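Local coordinates for protein phosphoserine phosphatase RsbX (Bacillus subtilis, PDB 3W42) that dephosphorylates the phosphoserine of RsbS as a manganese-binding PPM-type phosphatase, thereby keeping sigma-B activity low during growth and restoring it to that level after stress, at residues Gln101-Ser106 with Thr140-Tyr145. Sequence-based numbering, arbitrary orientation.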
ATOM      1  N   GLN A 101       1.397  16.905  -2.678  1.00  6.46           N
ATOM      2  CA  GLN A 101       0.173  16.608  -1.940  1.00  6.34           C
ATOM      3  C   GLN A 101      -0.132  15.108  -2.095  1.00  6.30           C
ATOM      4  O   GLN A 101      -0.043  14.568  -3.186  1.00 10.12           O
ATOM      5  CB  GLN A 101      -0.982  17.420  -2.445  1.00  9.32           C
ATOM      6  CG  GLN A 101      -2.221  17.307  -1.502  1.00 10.72           C
ATOM      7  CD  GLN A 101      -3.336  18.253  -1.865  1.00 14.63           C
ATOM      8  OE1 GLN A 101      -3.596  19.250  -1.120  1.00 18.84           O
ATOM      9  NE2 GLN A 101      -4.041  17.950  -2.945  1.00 17.85           N
ATOM     10  N   PHE A 102      -0.537  14.459  -1.012  1.00  5.46           N
ATOM     11  CA  PHE A 102      -1.045  13.122  -1.113  1.00  5.86           C
ATOM     12  C   PHE A 102      -2.443  13.019  -0.611  1.00  5.40           C
ATOM     13  O   PHE A 102      -2.885  13.806   0.243  1.00  6.32           O
ATOM     14  CB  PHE A 102      -0.089  12.114  -0.414  1.00  7.54           C
ATOM     15  CG  PHE A 102      -0.086  12.144   1.077  1.00  7.67           C
ATOM     16  CD1 PHE A 102      -0.955  11.391   1.819  1.00  9.68           C
ATOM     17  CD2 PHE A 102       0.828  12.956   1.740  1.00 10.40           C
ATOM     18  CE1 PHE A 102      -0.927  11.379   3.142  1.00 12.18           C
ATOM     19  CE2 PHE A 102       0.899  12.955   3.147  1.00 11.71           C
ATOM     20  CZ  PHE A 102       0.031  12.104   3.803  1.00 12.34           C
ATOM     21  N   THR A 103      -3.155  11.999  -1.109  1.00  5.42           N
ATOM     22  CA  THR A 103      -4.480  11.691  -0.652  1.00  5.70           C
ATOM     23  C   THR A 103      -4.490  10.143  -0.382  1.00  5.05           C
ATOM     24  O   THR A 103      -3.876   9.365  -1.120  1.00  5.71           O
ATOM     25  CB  THR A 103      -5.529  12.053  -1.635  1.00  6.67           C
ATOM     26  OG1 THR A 103      -5.231  11.570  -2.942  1.00  7.52           O
ATOM     27  CG2 THR A 103      -5.792  13.570  -1.678  1.00  7.80           C
ATOM     28  N   TYR A 104      -5.183   9.740   0.655  1.00  5.23           N
ATOM     29  CA  TYR A 104      -5.131   8.373   1.143  1.00  4.71           C
ATOM     30  C   TYR A 104      -6.446   7.942   1.682  1.00  5.00           C
ATOM     31  O   TYR A 104      -7.095   8.669   2.463  1.00  6.10           O
ATOM     32  CB  TYR A 104      -4.055   8.280   2.279  1.00  5.79           C
ATOM     33  CG  TYR A 104      -3.905   6.920   2.881  1.00  5.35           C
ATOM     34  CD1 TYR A 104      -3.289   5.893   2.140  1.00  5.23           C
ATOM     35  CD2 TYR A 104      -4.420   6.617   4.130  1.00  6.04           C
ATOM     36  CE1 TYR A 104      -3.144   4.624   2.700  1.00  5.74           C
ATOM     37  CE2 TYR A 104      -4.292   5.329   4.675  1.00  6.04           C
ATOM     38  CZ  TYR A 104      -3.645   4.350   3.938  1.00  5.45           C
ATOM     39  OH  TYR A 104      -3.489   3.075   4.416  1.00  6.33           O
ATOM     40  N   CYS A 105      -6.877   6.724   1.337  1.00  5.09           N
ATOM     41  CA  CYS A 105      -8.094   6.151   1.865  1.00  5.09           C
ATOM     42  C   CYS A 105      -7.864   4.662   2.022  1.00  5.22           C
ATOM     43  O   CYS A 105      -7.295   4.014   1.146  1.00  5.86           O
ATOM     44  CB  CYS A 105      -9.269   6.441   0.993  1.00  6.99           C
ATOM     45  SG  CYS A 105     -10.883   5.995   1.634  1.00  8.62           S
ATOM     46  N   SER A 106      -8.366   4.096   3.119  1.00  5.57           N
ATOM     47  CA  SER A 106      -8.117   2.711   3.498  0.70  5.19           C
ATOM     48  C   SER A 106      -9.280   2.150   4.272  1.00  5.13           C
ATOM     49  O   SER A 106      -9.948   2.876   5.037  1.00  6.03           O
ATOM     50  CB  SER A 106      -6.849   2.720   4.340  0.70  5.82           C
ATOM     51  OG  SER A 106      -6.520   1.450   4.839  0.70  6.52           O
ATOM     52  N   THR A 140     -11.003   9.982   4.069  1.00  9.57           N
ATOM     53  CA  THR A 140      -9.922  10.323   3.205  1.00  9.43           C
ATOM     54  C   THR A 140      -9.033  11.332   3.861  1.00  8.06           C
ATOM     55  O   THR A 140      -9.513  12.378   4.362  1.00 10.48           O
ATOM     56  CB  THR A 140     -10.454  10.844   1.867  1.00 12.46           C
ATOM     57  OG1 THR A 140     -11.179   9.796   1.229  1.00 17.55           O
ATOM     58  CG2 THR A 140      -9.256  11.327   0.975  1.00 16.39           C
ATOM     59  N   HIS A 141      -7.740  11.115   3.823  1.00  6.86           N
ATOM     60  CA  HIS A 141      -6.733  12.076   4.332  0.66  7.30           C
ATOM     61  C   HIS A 141      -6.106  12.778   3.171  1.00  7.31           C
ATOM     62  O   HIS A 141      -5.741  12.174   2.157  1.00  9.22           O
ATOM     63  CB  HIS A 141      -5.612  11.367   5.131  0.66  8.25           C
ATOM     64  CG  HIS A 141      -4.604  12.259   5.835  0.66 10.02           C
ATOM     65  ND1 HIS A 141      -4.909  12.856   7.026  0.66 14.23           N
ATOM     66  CD2 HIS A 141      -3.315  12.605   5.553  0.66 10.95           C
ATOM     67  CE1 HIS A 141      -3.864  13.556   7.442  0.66 14.15           C
ATOM     68  NE2 HIS A 141      -2.875  13.394   6.592  0.66 14.44           N
ATOM     69  N   THR A 142      -5.962  14.080   3.299  1.00  7.00           N
ATOM     70  CA  THR A 142      -5.285  14.932   2.316  1.00  8.39           C
ATOM     71  C   THR A 142      -4.233  15.745   3.050  1.00  7.71           C
ATOM     72  O   THR A 142      -4.580  16.410   4.010  1.00  9.83           O
ATOM     73  CB  THR A 142      -6.324  15.914   1.642  1.00 10.07           C
ATOM     74  OG1 THR A 142      -7.382  15.143   1.074  1.00  9.99           O
ATOM     75  CG2 THR A 142      -5.665  16.805   0.606  1.00 11.94           C
ATOM     76  N   ALA A 143      -2.987  15.721   2.620  1.00  7.27           N
ATOM     77  CA  ALA A 143      -1.938  16.443   3.273  1.00  8.71           C
ATOM     78  C   ALA A 143      -0.828  16.766   2.305  1.00  7.07           C
ATOM     79  O   ALA A 143      -0.629  16.120   1.314  1.00  8.56           O
ATOM     80  CB  ALA A 143      -1.427  15.689   4.479  1.00 10.93           C
ATOM     81  N   THR A 144      -0.014  17.745   2.692  1.00  7.97           N
ATOM     82  CA  THR A 144       1.223  18.091   1.991  0.70  8.80           C
ATOM     83  C   THR A 144       2.362  17.314   2.607  1.00  8.20           C
ATOM     84  O   THR A 144       2.441  17.182   3.817  1.00 12.84           O
ATOM     85  CB  THR A 144       1.431  19.614   2.147  0.70 10.82           C
ATOM     86  OG1 THR A 144       0.274  20.254   1.597  0.70 12.74           O
ATOM     87  CG2 THR A 144       2.666  20.143   1.452  0.70 12.21           C
ATOM     88  N   TYR A 145       3.287  16.832   1.824  1.00  6.82           N
ATOM     89  CA  TYR A 145       4.519  16.219   2.287  1.00  7.35           C
ATOM     90  C   TYR A 145       5.677  17.173   1.987  1.00  6.63           C
ATOM     91  O   TYR A 145       5.666  17.924   1.051  1.00  7.73           O
ATOM     92  CB  TYR A 145       4.773  14.807   1.720  1.00  6.64           C
ATOM     93  CG  TYR A 145       5.021  14.776   0.246  1.00  6.04           C
ATOM     94  CD1 TYR A 145       6.287  14.915  -0.290  1.00  5.83           C
ATOM     95  CD2 TYR A 145       3.974  14.586  -0.640  1.00  6.77           C
ATOM     96  CE1 TYR A 145       6.527  14.866  -1.616  1.00  5.97           C
ATOM     97  CE2 TYR A 145       4.220  14.584  -2.046  1.00  6.52           C
ATOM     98  CZ  TYR A 145       5.467  14.687  -2.522  1.00  6.17           C
ATOM     99  OH  TYR A 145       5.667  14.630  -3.876  1.00  6.72           O
TER
HETATM  100  O   HOH W   1      -2.661  19.599   1.510  1.00 22.87           O
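Strand 140-144 is an outermost strand of the five-stranded antiparallel sheet, one half of the PPM-type alpha-beta-beta-alpha sandwich, paired here with 101-106 at 164° between their directions. Two hydrogen-bonded pairs fix the register. F102 and A143 exchange near-linear bonds, F102 N to A143 O at 2.9 Å and A143 N to F102 O at 3.1 Å, each donor nearly along the C=O axis. At Y104 and H141 the bonds lie in the carbonyl planes, and Y104 N to H141 O is the most bent, 143° at the hydrogen.

F102 CG sits in the crowded position between backbone N and carbonyl carbon (chi1 73°), which swings the ring across to 140-145. F102 CE2 meets A143 CB at 3.8 Å, while F102 CE1 reaches H141 CD2, 3.6 Å away; F122 of the other sheet stacks on that imidazole. On the other face, the extended Q101 chain crosses T142 obliquely, Q101 OE1 lying 3.6 Å from T142 CG2. A water donates to Q101 OE1 (2.8 Å) and also hydrogen-bonds T144 OG1. T140 OG1 hydrogen-bonds E72 OE1 of helix 71-81.

Four backbone bonds thus set this edge pairing, T103, C105 and T140 pack on the helix, and the more exposed Q101-T142-T144 end takes up water.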